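Local coordinates for protein probable dipeptidase (Pseudomonas aeruginosa, PDB 3B40) that probably acts as a metal-dependent dipeptidase of the membrane dipeptidase (peptidase M19) family, built on a TIM-barrel-like fold, at residues 135-140 and 148-153; 178-183 and 311-316; 217-222 and 245-250; 232-237 and 357-362; 340-345 and 380-385. The protein carries 11 engineered substitutions. All coordinates share one frame; numbering follows the deposited sequence.

Interaction 1: residues 135-140 and 148-153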
# COMPACT_ATOMS: atom_id res chain seq x y z
N MET A 135 10.11 8.48 0.86
CA MET A 135 9.98 8.02 2.23
C MET A 135 8.54 8.28 2.59
O MET A 135 8.10 9.43 2.60
CB MET A 135 10.85 8.82 3.19
CG MET A 135 10.78 8.31 4.65
SD MET A 135 11.96 9.10 5.83
CE MET A 135 13.51 8.52 5.12
N SER A 136 7.80 7.21 2.88
CA SER A 136 6.40 7.38 3.27
C SER A 136 6.27 6.91 4.71
O SER A 136 7.27 6.52 5.31
CB SER A 136 5.47 6.63 2.32
OG SER A 136 5.86 5.26 2.19
N MET A 137 5.07 6.98 5.26
CA MET A 137 4.79 6.54 6.62
C MET A 137 3.37 6.01 6.53
O MET A 137 2.52 6.64 5.90
CB MET A 137 4.89 7.75 7.59
CG MET A 137 4.66 7.43 9.06
SD MET A 137 5.45 8.54 10.27
CE MET A 137 4.40 9.93 10.16
N LEU A 138 3.12 4.85 7.13
CA LEU A 138 1.77 4.31 7.14
C LEU A 138 1.47 3.87 8.55
O LEU A 138 2.29 3.19 9.17
CB LEU A 138 1.62 3.15 6.12
CG LEU A 138 0.25 2.48 5.91
CD1 LEU A 138 -0.73 3.41 5.22
CD2 LEU A 138 0.42 1.21 5.05
N ASN A 139 0.33 4.33 9.06
CA ASN A 139 -0.23 3.95 10.38
C ASN A 139 0.05 4.98 11.49
O ASN A 139 1.21 5.18 11.89
CB ASN A 139 0.26 2.58 10.82
CG ASN A 139 -0.62 1.95 11.89
OD1 ASN A 139 -1.73 2.41 12.18
ND2 ASN A 139 -0.14 0.85 12.44
N ALA A 140 -1.01 5.61 12.00
CA ALA A 140 -0.85 6.59 13.09
C ALA A 140 -0.63 5.94 14.47
O ALA A 140 -0.28 6.63 15.43
CB ALA A 140 -2.06 7.52 13.14
N SER A 148 2.72 16.83 16.93
CA SER A 148 4.03 17.33 16.53
C SER A 148 4.92 16.21 15.99
O SER A 148 5.97 16.49 15.40
CB SER A 148 4.72 18.10 17.66
OG SER A 148 5.13 17.22 18.67
N GLN A 149 4.52 14.94 16.15
CA GLN A 149 5.28 13.83 15.51
C GLN A 149 5.22 13.92 13.98
O GLN A 149 6.12 13.42 13.28
CB GLN A 149 4.81 12.43 15.98
CG GLN A 149 5.03 12.12 17.46
CD GLN A 149 6.51 12.14 17.87
OE1 GLN A 149 7.33 11.46 17.27
NE2 GLN A 149 6.85 12.93 18.88
N LEU A 150 4.18 14.56 13.44
CA LEU A 150 4.08 14.79 12.00
C LEU A 150 5.19 15.75 11.53
O LEU A 150 5.89 15.45 10.56
CB LEU A 150 2.69 15.30 11.61
CG LEU A 150 1.52 14.35 11.88
CD1 LEU A 150 0.17 14.97 11.46
CD2 LEU A 150 1.75 12.97 11.18
N ASP A 151 5.37 16.85 12.26
CA ASP A 151 6.40 17.84 11.97
C ASP A 151 7.80 17.24 12.03
O ASP A 151 8.63 17.48 11.15
CB ASP A 151 6.29 19.03 12.95
CG ASP A 151 4.91 19.67 12.94
OD1 ASP A 151 4.79 20.80 12.41
OD2 ASP A 151 3.93 19.06 13.44
N LYS A 152 8.04 16.44 13.06
CA LYS A 152 9.32 15.79 13.27
C LYS A 152 9.64 14.76 12.16
O LYS A 152 10.76 14.74 11.64
CB LYS A 152 9.36 15.15 14.66
CG LYS A 152 9.29 16.17 15.82
CD LYS A 152 9.23 15.45 17.20
CE LYS A 152 9.34 16.41 18.38
NZ LYS A 152 8.19 17.37 18.48
N TRP A 153 8.67 13.94 11.78
CA TRP A 153 8.86 12.97 10.68
C TRP A 153 9.01 13.61 9.30
O TRP A 153 9.86 13.19 8.51
CB TRP A 153 7.79 11.88 10.71
CG TRP A 153 8.04 10.76 11.76
CD1 TRP A 153 7.31 10.51 12.89
CD2 TRP A 153 9.06 9.74 11.71
NE1 TRP A 153 7.83 9.42 13.56
CE2 TRP A 153 8.89 8.92 12.86
CE3 TRP A 153 10.11 9.44 10.82
CZ2 TRP A 153 9.75 7.84 13.15
CZ3 TRP A 153 10.96 8.36 11.09
CH2 TRP A 153 10.77 7.56 12.26
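M137, on strand 131-138, reaches out to W153 and L150 on helix 148-155, and its side chain can be followed outward atom by atom. CB leaves the strand toward the helix, and CG stands anti to the backbone N (chi1 -178°), which carries the rest of the chain away from the sheet. SD then arrives over one face of the W153 indole. M137 SD lies 3.8 Å from the centroid of the five-membered ring, 16° off the ring normal, with W153 CG its nearest atom at 3.7 Å: a Met-aromatic contact. A bend at chi3 turns the methyl past the ring, where M137 CE meets W153 CB at 3.9 Å and L150 CD2 at 4.2 Å. The flexible, unbranched methionine thus fills the angle between a flat ring and a leucine methyl. This pairing lies within the unit of strand 131-138, helix 148-155 and strand 160-162, a beta-alpha-beta crossover. No hydrogen bond links the two segments, so what joins them is dispersion and the attraction of a polarisable sulfur for the pi cloud.

Interaction 2: residues 178-183 and 311-316; sequences LPFFND and WPEQRF
F180 and F316 carry this contact by stacking ring on ring, and F180 also brushes E313. Along 311-316, W311 and P312 lead into helix 313-328, with the proline at the N-cap position. E313, in the first turn, lays its aliphatic CG 4.3 Å from F180 CE1, while its carboxylate is engaged by the backbone N of K82. One turn on, F316 points its ring at the 3-10 segment 179-181. The F180 and F316 rings form an offset stack, centroids 4.2 Å apart and planes at 20°. Both rings swing out anti to their backbone N atoms (chi1 -165° for F180, 178° for F316), which lets them overlap between the two backbones. The closest atoms are F180 CD1 and F316 CD2, at 3.4 Å, and F180 CB adds a CH-pi contact over the F316 face. Phenylalanine, flat and apolar, suits both of these buried places. The pair ties the start of helix 313-328 to the loop between strand 160-162 and helix 193-205, with M73 packing on F180 and I308 on F316.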
# COMPACT_ATOMS: atom_id res chain seq x y z
N LEU A 178 -9.69 -5.13 13.65
CA LEU A 178 -9.32 -6.47 14.10
C LEU A 178 -9.92 -6.87 15.43
O LEU A 178 -9.65 -6.23 16.47
CB LEU A 178 -7.82 -6.61 14.26
CG LEU A 178 -6.92 -6.71 13.05
CD1 LEU A 178 -5.57 -7.24 13.57
CD2 LEU A 178 -7.54 -7.64 11.99
N PRO A 179 -10.65 -8.00 15.44
CA PRO A 179 -11.24 -8.49 16.69
C PRO A 179 -10.18 -8.93 17.70
O PRO A 179 -10.42 -8.85 18.90
CB PRO A 179 -12.09 -9.67 16.23
CG PRO A 179 -11.48 -10.13 14.97
CD PRO A 179 -10.94 -8.88 14.30
N PHE A 180 -9.00 -9.33 17.23
CA PHE A 180 -7.84 -9.55 18.12
C PHE A 180 -7.39 -8.31 18.93
O PHE A 180 -6.82 -8.45 20.02
CB PHE A 180 -6.67 -10.11 17.30
CG PHE A 180 -5.58 -10.71 18.14
CD1 PHE A 180 -5.79 -11.89 18.85
CD2 PHE A 180 -4.32 -10.11 18.18
CE1 PHE A 180 -4.76 -12.47 19.65
CE2 PHE A 180 -3.29 -10.68 18.97
CZ PHE A 180 -3.51 -11.86 19.69
N PHE A 181 -7.64 -7.10 18.40
CA PHE A 181 -7.34 -5.83 19.10
C PHE A 181 -8.56 -5.30 19.89
O PHE A 181 -8.56 -4.17 20.39
CB PHE A 181 -6.93 -4.75 18.09
CG PHE A 181 -5.64 -5.04 17.34
CD1 PHE A 181 -4.75 -6.02 17.80
CD2 PHE A 181 -5.29 -4.27 16.21
CE1 PHE A 181 -3.54 -6.26 17.09
CE2 PHE A 181 -4.11 -4.51 15.51
CZ PHE A 181 -3.23 -5.51 15.95
N ASN A 182 -9.61 -6.11 19.92
CA ASN A 182 -10.94 -5.77 20.49
C ASN A 182 -11.58 -4.58 19.76
O ASN A 182 -12.31 -3.79 20.34
CB ASN A 182 -10.85 -5.57 22.02
CG ASN A 182 -12.22 -5.48 22.69
OD1 ASN A 182 -13.15 -6.16 22.27
ND2 ASN A 182 -12.35 -4.61 23.71
N ASP A 183 -11.31 -4.46 18.46
CA ASP A 183 -11.82 -3.32 17.65
C ASP A 183 -13.33 -3.39 17.46
O ASP A 183 -13.89 -4.49 17.30
CB ASP A 183 -11.16 -3.30 16.27
CG ASP A 183 -9.75 -2.76 16.27
OD1 ASP A 183 -9.27 -2.27 17.32
OD2 ASP A 183 -9.10 -2.77 15.20
N TRP A 311 -11.88 -15.03 22.30
CA TRP A 311 -11.01 -16.21 22.19
C TRP A 311 -9.68 -16.11 22.96
O TRP A 311 -9.01 -15.07 22.95
CB TRP A 311 -10.66 -16.46 20.72
CG TRP A 311 -11.78 -16.94 19.86
CD1 TRP A 311 -13.10 -17.03 20.20
CD2 TRP A 311 -11.68 -17.40 18.51
NE1 TRP A 311 -13.82 -17.52 19.15
CE2 TRP A 311 -12.97 -17.78 18.10
CE3 TRP A 311 -10.61 -17.55 17.61
CZ2 TRP A 311 -13.24 -18.27 16.82
CZ3 TRP A 311 -10.88 -18.06 16.34
CH2 TRP A 311 -12.17 -18.41 15.96
N PRO A 312 -9.25 -17.23 23.58
CA PRO A 312 -7.88 -17.23 24.12
C PRO A 312 -6.84 -17.07 22.99
O PRO A 312 -7.13 -17.41 21.85
CB PRO A 312 -7.75 -18.60 24.80
CG PRO A 312 -9.19 -19.11 25.00
CD PRO A 312 -9.97 -18.50 23.82
N GLU A 313 -5.67 -16.53 23.29
CA GLU A 313 -4.65 -16.31 22.23
C GLU A 313 -4.32 -17.59 21.45
O GLU A 313 -4.20 -17.56 20.22
CB GLU A 313 -3.37 -15.68 22.79
CG GLU A 313 -3.62 -14.28 23.38
CD GLU A 313 -2.43 -13.74 24.17
OE1 GLU A 313 -1.60 -14.56 24.63
OE2 GLU A 313 -2.31 -12.50 24.34
N GLN A 314 -4.22 -18.71 22.17
CA GLN A 314 -3.87 -20.00 21.58
C GLN A 314 -4.92 -20.37 20.52
O GLN A 314 -4.58 -20.88 19.45
CB GLN A 314 -3.79 -21.05 22.70
CG GLN A 314 -3.25 -22.46 22.30
CD GLN A 314 -4.12 -23.22 21.30
OE1 GLN A 314 -3.61 -23.70 20.28
NE2 GLN A 314 -5.42 -23.34 21.58
N ARG A 315 -6.19 -20.08 20.81
CA ARG A 315 -7.27 -20.43 19.88
C ARG A 315 -7.23 -19.56 18.62
O ARG A 315 -7.44 -20.05 17.50
CB ARG A 315 -8.64 -20.28 20.59
CG ARG A 315 -9.83 -20.76 19.78
CD ARG A 315 -11.11 -20.67 20.64
NE ARG A 315 -12.32 -20.93 19.85
CZ ARG A 315 -12.81 -22.13 19.58
NH1 ARG A 315 -12.21 -23.23 20.04
NH2 ARG A 315 -13.92 -22.25 18.84
N PHE A 316 -6.96 -18.27 18.82
CA PHE A 316 -6.77 -17.34 17.72
C PHE A 316 -5.61 -17.78 16.83
O PHE A 316 -5.77 -17.88 15.61
CB PHE A 316 -6.54 -15.91 18.23
CG PHE A 316 -6.30 -14.92 17.13
CD1 PHE A 316 -7.37 -14.41 16.40
CD2 PHE A 316 -5.01 -14.54 16.79
CE1 PHE A 316 -7.16 -13.51 15.36
CE2 PHE A 316 -4.78 -13.64 15.75
CZ PHE A 316 -5.86 -13.13 15.03

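Interaction 3: residues 217-222 and 245-250; sequences KALEQV and RNLSDH
L219 and L247 supply the apolar part of this small contact, E220 and H250 the polar part. In the first pair, methyl meets methyl: L219 CD1 lies 4.0 Å from L247 CD2, and the two side chains cross at about a right angle. L219 CG stands anti to the backbone N (chi1 -170°), which extends its branches from the helix toward the loop before helix 249-257. Leucine, long and forked, can bridge backbones whose CA atoms at L219 and L247 are 10.2 Å apart. The polar pair lies nearer the surface. E220 OE2 comes within 4.4 Å of H250 ND1, approaching the imidazole obliquely, too far for a hydrogen bond; any attraction would be electrostatic and would depend on the charge of the histidine. The contact joins helix 216-225 to the beginning of helix 249-257, the helices that precede and follow strand 230-235; L219 also packs on L254, and L247 on S235.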
# COMPACT_ATOMS: atom_id res chain seq x y z
N LYS A 217 -15.85 6.29 6.20
CA LYS A 217 -16.14 7.56 6.87
C LYS A 217 -14.92 8.43 7.10
O LYS A 217 -15.02 9.65 7.04
CB LYS A 217 -16.85 7.33 8.20
CG LYS A 217 -18.31 6.94 8.04
CD LYS A 217 -18.86 6.43 9.38
CE LYS A 217 -20.22 5.74 9.19
NZ LYS A 217 -21.21 6.66 8.53
N ALA A 218 -13.77 7.80 7.37
CA ALA A 218 -12.55 8.55 7.64
C ALA A 218 -12.05 9.16 6.34
O ALA A 218 -11.64 10.31 6.32
CB ALA A 218 -11.52 7.67 8.24
N LEU A 219 -12.11 8.37 5.27
CA LEU A 219 -11.83 8.85 3.92
C LEU A 219 -12.70 10.07 3.63
O LEU A 219 -12.19 11.06 3.13
CB LEU A 219 -12.13 7.77 2.88
CG LEU A 219 -11.65 8.04 1.45
CD1 LEU A 219 -11.29 6.73 0.72
CD2 LEU A 219 -12.64 8.89 0.62
N GLU A 220 -14.00 9.98 3.93
CA GLU A 220 -14.93 11.05 3.58
C GLU A 220 -14.53 12.33 4.29
O GLU A 220 -14.61 13.41 3.70
CB GLU A 220 -16.38 10.65 3.92
CG GLU A 220 -16.97 9.64 2.92
CD GLU A 220 -18.28 9.03 3.39
OE1 GLU A 220 -18.67 9.21 4.56
OE2 GLU A 220 -18.92 8.33 2.59
N GLN A 221 -14.11 12.20 5.55
CA GLN A 221 -13.68 13.32 6.39
C GLN A 221 -12.35 13.88 5.93
O GLN A 221 -12.16 15.10 5.94
CB GLN A 221 -13.65 12.91 7.86
CG GLN A 221 -15.05 12.62 8.38
CD GLN A 221 -15.10 11.94 9.72
OE1 GLN A 221 -14.16 11.99 10.53
NE2 GLN A 221 -16.21 11.31 9.98
N VAL A 222 -11.44 13.02 5.51
CA VAL A 222 -10.18 13.52 4.94
C VAL A 222 -10.54 14.38 3.71
O VAL A 222 -10.05 15.49 3.60
CB VAL A 222 -9.18 12.40 4.53
CG1 VAL A 222 -8.02 12.97 3.67
CG2 VAL A 222 -8.62 11.72 5.72
N ARG A 245 -12.03 -3.24 2.37
CA ARG A 245 -10.66 -2.83 1.99
C ARG A 245 -10.55 -2.16 0.61
O ARG A 245 -9.69 -1.29 0.40
CB ARG A 245 -9.68 -4.02 2.10
CG ARG A 245 -8.15 -3.72 1.82
CD ARG A 245 -7.55 -2.49 2.55
NE ARG A 245 -6.10 -2.36 2.22
CZ ARG A 245 -5.59 -1.59 1.27
NH1 ARG A 245 -6.37 -0.78 0.55
NH2 ARG A 245 -4.28 -1.60 1.05
N ASN A 246 -11.46 -2.50 -0.31
CA ASN A 246 -11.52 -1.90 -1.66
C ASN A 246 -12.40 -0.63 -1.71
O ASN A 246 -13.18 -0.37 -0.78
CB ASN A 246 -11.99 -2.97 -2.67
CG ASN A 246 -10.88 -3.96 -3.05
OD1 ASN A 246 -9.73 -3.80 -2.62
ND2 ASN A 246 -11.19 -4.92 -3.94
N LEU A 247 -12.28 0.15 -2.80
CA LEU A 247 -12.93 1.46 -2.96
C LEU A 247 -14.30 1.39 -3.70
O LEU A 247 -14.44 0.73 -4.74
CB LEU A 247 -11.99 2.39 -3.72
CG LEU A 247 -10.68 2.84 -3.04
CD1 LEU A 247 -9.81 3.65 -3.98
CD2 LEU A 247 -10.98 3.66 -1.79
N SER A 248 -15.30 2.08 -3.18
CA SER A 248 -16.57 2.26 -3.88
C SER A 248 -16.28 3.30 -4.94
O SER A 248 -15.29 4.02 -4.84
CB SER A 248 -17.64 2.77 -2.94
OG SER A 248 -17.31 4.07 -2.44
N ASP A 249 -17.14 3.38 -5.96
CA ASP A 249 -17.04 4.45 -6.99
C ASP A 249 -17.03 5.83 -6.36
O ASP A 249 -16.23 6.68 -6.75
CB ASP A 249 -18.20 4.35 -7.99
CG ASP A 249 -18.12 3.13 -8.88
OD1 ASP A 249 -17.24 2.24 -8.70
OD2 ASP A 249 -18.94 3.07 -9.82
N HIS A 250 -17.89 6.04 -5.35
CA HIS A 250 -17.96 7.34 -4.67
C HIS A 250 -16.66 7.74 -3.94
O HIS A 250 -16.26 8.90 -3.97
CB HIS A 250 -19.16 7.39 -3.72
CG HIS A 250 -19.32 8.74 -3.07
ND1 HIS A 250 -18.94 8.98 -1.76
CD2 HIS A 250 -19.79 9.92 -3.55
CE1 HIS A 250 -19.16 10.25 -1.47
NE2 HIS A 250 -19.68 10.84 -2.54

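Interaction 4: residues 232-237 and 357-362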
# COMPACT_ATOMS: atom_id res chain seq x y z
N ALA A 232 -4.67 7.31 -2.81
CA ALA A 232 -4.78 5.99 -2.26
C ALA A 232 -3.55 5.23 -2.79
O ALA A 232 -3.53 4.85 -3.96
CB ALA A 232 -6.08 5.33 -2.72
N SER A 233 -2.56 5.00 -1.92
CA SER A 233 -1.25 4.50 -2.35
C SER A 233 -1.27 3.00 -2.75
O SER A 233 -0.40 2.54 -3.49
CB SER A 233 -0.21 4.75 -1.25
OG SER A 233 -0.48 3.89 -0.15
N HIS A 234 -2.28 2.25 -2.28
CA HIS A 234 -2.46 0.85 -2.67
C HIS A 234 -3.89 0.43 -2.40
O HIS A 234 -4.21 -0.02 -1.27
CB HIS A 234 -1.47 -0.09 -1.95
CG HIS A 234 -1.46 0.01 -0.44
ND1 HIS A 234 -1.43 1.21 0.23
CD2 HIS A 234 -1.41 -0.95 0.52
CE1 HIS A 234 -1.38 0.99 1.54
NE2 HIS A 234 -1.35 -0.31 1.74
N SER A 235 -4.75 0.61 -3.41
CA SER A 235 -6.18 0.23 -3.33
C SER A 235 -6.67 -0.38 -4.65
O SER A 235 -6.08 -0.11 -5.69
CB SER A 235 -7.03 1.47 -2.98
OG SER A 235 -6.88 1.84 -1.60
N ALA A 236 -7.73 -1.20 -4.62
CA ALA A 236 -8.38 -1.74 -5.84
C ALA A 236 -9.90 -1.45 -5.76
O ALA A 236 -10.39 -1.09 -4.66
CB ALA A 236 -8.10 -3.25 -5.98
N PRO A 237 -10.64 -1.54 -6.91
CA PRO A 237 -12.11 -1.31 -6.90
C PRO A 237 -12.99 -2.40 -6.30
O PRO A 237 -12.77 -3.61 -6.54
CB PRO A 237 -12.48 -1.14 -8.40
CG PRO A 237 -11.13 -1.01 -9.15
CD PRO A 237 -10.13 -1.75 -8.28
N SER A 357 0.63 0.13 -8.07
CA SER A 357 1.40 -0.22 -6.86
C SER A 357 1.38 -1.72 -6.73
O SER A 357 0.51 -2.35 -7.30
CB SER A 357 0.85 0.45 -5.62
OG SER A 357 -0.46 0.04 -5.31
N SER A 358 2.34 -2.29 -6.00
CA SER A 358 2.46 -3.75 -5.85
C SER A 358 2.00 -4.37 -4.54
O SER A 358 1.43 -5.49 -4.53
CB SER A 358 3.93 -4.14 -6.03
OG SER A 358 4.77 -3.44 -5.13
N ASP A 359 2.24 -3.65 -3.46
CA ASP A 359 2.17 -4.20 -2.09
C ASP A 359 3.26 -5.27 -1.93
O ASP A 359 3.13 -6.18 -1.12
CB ASP A 359 0.80 -4.76 -1.75
CG ASP A 359 0.30 -4.31 -0.35
OD1 ASP A 359 1.09 -3.81 0.50
OD2 ASP A 359 -0.92 -4.49 -0.09
N PHE A 360 4.35 -5.11 -2.67
CA PHE A 360 5.47 -6.04 -2.56
C PHE A 360 5.93 -6.10 -1.10
O PHE A 360 5.87 -5.10 -0.38
CB PHE A 360 6.63 -5.67 -3.52
CG PHE A 360 6.43 -6.12 -4.98
CD1 PHE A 360 5.73 -7.28 -5.30
CD2 PHE A 360 6.95 -5.35 -6.02
CE1 PHE A 360 5.54 -7.67 -6.62
CE2 PHE A 360 6.78 -5.73 -7.34
CZ PHE A 360 6.05 -6.88 -7.65
N ASN A 361 6.42 -7.26 -0.69
CA ASN A 361 6.89 -7.53 0.70
C ASN A 361 5.80 -7.45 1.78
O ASN A 361 6.11 -7.56 2.95
CB ASN A 361 8.13 -6.69 1.11
CG ASN A 361 9.38 -7.02 0.29
OD1 ASN A 361 9.60 -8.16 -0.18
ND2 ASN A 361 10.22 -6.01 0.11
N ASP A 362 4.53 -7.27 1.40
CA ASP A 362 3.45 -7.48 2.35
C ASP A 362 2.34 -8.29 1.68
O ASP A 362 1.18 -8.06 1.94
CB ASP A 362 2.95 -6.15 2.97
CG ASP A 362 2.12 -6.36 4.27
OD1 ASP A 362 2.28 -7.37 4.98
OD2 ASP A 362 1.27 -5.49 4.59
O HOH W 1 -0.34 -3.02 2.96
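This is a buried, largely polar contact near the chain's centre, where S233 and H234, at the corner that breaks strand 230-235 near its C-terminal end, meet S357, the last residue of strand 354-357, and D359 in the loop just after it. TIM-barrel enzymes usually carry their active sites at this end of the strands, and the cluster is consistent with that. S357 OG lies 3.1 Å from S233 O, with Q263 O also near. H234 takes the crowded position at chi1 (54°), bringing its ring toward D359. H234 CD2, at the ring edge, lies 3.6 Å from D359 OD2, ring and carboxylate planes 80° apart. A water donates to D359 OD1 and is weakly linked to H234 NE2 and D362 OD2. H234 ND1 donates to S233 OG at 2.9 Å, tilted 20° from the ring plane, and with Q213 meeting NE2 this limits the ring's rotation; S233 OG pairs with D210. Short serines suit so compact a cluster. Strand 261-265 runs between the two strands, V265 touching H234, S357 and D359.

Interaction 5: residues 340-345 and 380-385; sequences DAIDYT and AELITR
Helices 340-345 and 380-385 pack with their axes 11.4 Å apart at closest approach and a crossing angle of -55°. The main link is R385, whose guanidinium reaches two acids of the opposite helix chiefly through NH1. R385 NH1 donates to D340 OD1 at 2.7 Å, on the anti side of that oxygen, and to D343 OD2 at 2.9 Å, which it meets from above the carboxylate plane; NH2 adds a weak bond to D340 OD1. Both acids sit at the guanidinium edge, and their positions three residues apart, almost one turn, bring them to the same side of the helix. A bend at chi2 (-135°) steers the arginine there. From its own helix, E381 OE2 takes R385 NE at 3.0 Å and R385 NH2 at 3.2 Å, a side-on grip by two nitrogens on one oxygen. Beside this network I342 CG2 rests 4.3 Å from L382 CD2, branched aliphatics suited to the buried side. K336 pairs with D340 and offers its O to R385 NH2; D343 OD1 bonds the hydroxyl of Y387. Arginine fits because its flat, multi-donor head can serve three carboxylates at once; its fixed positive charge would be expected to keep them ionised and to offset their mutual repulsion.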
# COMPACT_ATOMS: atom_id res chain seq x y z
N ASP A 340 -7.64 -5.17 -15.58
CA ASP A 340 -9.11 -4.98 -15.43
C ASP A 340 -9.38 -3.89 -14.39
O ASP A 340 -10.18 -2.97 -14.61
CB ASP A 340 -9.75 -6.25 -14.95
CG ASP A 340 -9.89 -7.30 -16.03
OD1 ASP A 340 -9.66 -7.03 -17.24
OD2 ASP A 340 -10.25 -8.43 -15.65
N ALA A 341 -8.69 -4.00 -13.24
CA ALA A 341 -8.83 -3.02 -12.16
C ALA A 341 -8.36 -1.65 -12.63
O ALA A 341 -9.03 -0.64 -12.37
CB ALA A 341 -8.08 -3.48 -10.94
N ILE A 342 -7.23 -1.59 -13.33
CA ILE A 342 -6.79 -0.31 -13.91
C ILE A 342 -7.85 0.26 -14.87
O ILE A 342 -8.20 1.44 -14.78
CB ILE A 342 -5.40 -0.44 -14.60
CG1 ILE A 342 -4.32 -0.82 -13.53
CG2 ILE A 342 -5.05 0.83 -15.37
CD1 ILE A 342 -2.91 -1.07 -14.07
N ASP A 343 -8.35 -0.59 -15.77
CA ASP A 343 -9.35 -0.24 -16.77
C ASP A 343 -10.58 0.36 -16.07
O ASP A 343 -11.06 1.40 -16.48
CB ASP A 343 -9.79 -1.50 -17.57
CG ASP A 343 -8.82 -1.89 -18.70
OD1 ASP A 343 -7.75 -1.27 -18.88
OD2 ASP A 343 -9.14 -2.84 -19.43
N TYR A 344 -11.07 -0.32 -15.05
CA TYR A 344 -12.26 0.13 -14.29
C TYR A 344 -12.06 1.49 -13.64
O TYR A 344 -12.96 2.32 -13.66
CB TYR A 344 -12.65 -0.90 -13.23
CG TYR A 344 -13.94 -0.54 -12.52
CD1 TYR A 344 -15.18 -0.92 -13.04
CD2 TYR A 344 -13.92 0.21 -11.35
CE1 TYR A 344 -16.36 -0.57 -12.40
CE2 TYR A 344 -15.08 0.58 -10.70
CZ TYR A 344 -16.32 0.20 -11.23
OH TYR A 344 -17.47 0.53 -10.58
N THR A 345 -10.90 1.68 -13.03
CA THR A 345 -10.61 2.88 -12.28
C THR A 345 -10.51 4.05 -13.24
O THR A 345 -11.04 5.13 -12.97
CB THR A 345 -9.34 2.69 -11.37
OG1 THR A 345 -9.47 1.49 -10.63
CG2 THR A 345 -9.19 3.83 -10.35
N ALA A 380 3.45 -4.47 -20.72
CA ALA A 380 3.08 -5.31 -21.86
C ALA A 380 1.56 -5.58 -21.92
O ALA A 380 0.97 -5.59 -23.01
CB ALA A 380 3.82 -6.61 -21.80
N GLU A 381 0.95 -5.84 -20.76
CA GLU A 381 -0.52 -6.00 -20.67
C GLU A 381 -1.24 -4.69 -21.00
O GLU A 381 -2.27 -4.72 -21.68
CB GLU A 381 -0.95 -6.54 -19.32
CG GLU A 381 -2.46 -6.89 -19.18
CD GLU A 381 -2.99 -7.92 -20.18
OE1 GLU A 381 -2.21 -8.79 -20.64
OE2 GLU A 381 -4.20 -7.86 -20.51
N LEU A 382 -0.74 -3.56 -20.48
CA LEU A 382 -1.23 -2.22 -20.86
C LEU A 382 -1.15 -1.93 -22.37
O LEU A 382 -2.12 -1.49 -23.00
CB LEU A 382 -0.53 -1.12 -20.06
CG LEU A 382 -0.81 -1.07 -18.55
CD1 LEU A 382 0.26 -0.24 -17.81
CD2 LEU A 382 -2.24 -0.57 -18.34
N ILE A 383 0.01 -2.17 -22.96
CA ILE A 383 0.14 -2.06 -24.43
C ILE A 383 -0.96 -2.89 -25.14
O ILE A 383 -1.70 -2.39 -25.99
CB ILE A 383 1.56 -2.50 -24.90
CG1 ILE A 383 2.60 -1.47 -24.45
CG2 ILE A 383 1.61 -2.66 -26.40
CD1 ILE A 383 4.05 -1.99 -24.47
N THR A 384 -1.08 -4.14 -24.74
CA THR A 384 -2.02 -5.09 -25.33
C THR A 384 -3.48 -4.57 -25.27
O THR A 384 -4.27 -4.78 -26.20
CB THR A 384 -1.85 -6.44 -24.63
OG1 THR A 384 -0.51 -6.90 -24.86
CG2 THR A 384 -2.85 -7.49 -25.12
N ARG A 385 -3.83 -3.87 -24.19
CA ARG A 385 -5.18 -3.36 -24.08
C ARG A 385 -5.42 -2.06 -24.80
O ARG A 385 -6.56 -1.60 -24.86
CB ARG A 385 -5.58 -3.20 -22.64
CG ARG A 385 -5.54 -4.50 -21.98
CD ARG A 385 -6.75 -4.75 -21.15
NE ARG A 385 -6.46 -5.90 -20.34
CZ ARG A 385 -7.14 -6.26 -19.28
NH1 ARG A 385 -8.17 -5.52 -18.86
NH2 ARG A 385 -6.79 -7.33 -18.63

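Overall arrangement
Along the chain, interaction 1 closes first; interaction 2 then opens at 178 and closes at 316, with interaction 3 lying between its segments, and interaction 5 opens after it. Interaction 4 alternates with interactions 2, 3 and 5. It is central, about 4 Å from the centre of the chain, and touches three others: L138 meets H234, R245 NH2 and L247 N hydrogen-bond to H234 O and A236 O, and P237 packs on A341, Y344 and T345. D249 OD1 also bonds Y344 OH, joining interactions 3 and 5. Interaction 2 stands apart, its centre about 39 Å from that of interaction 5. Interactions 1 and 4 share the parallel sheet, and through interaction 4 the barrel's strand ends are linked to the surrounding helices.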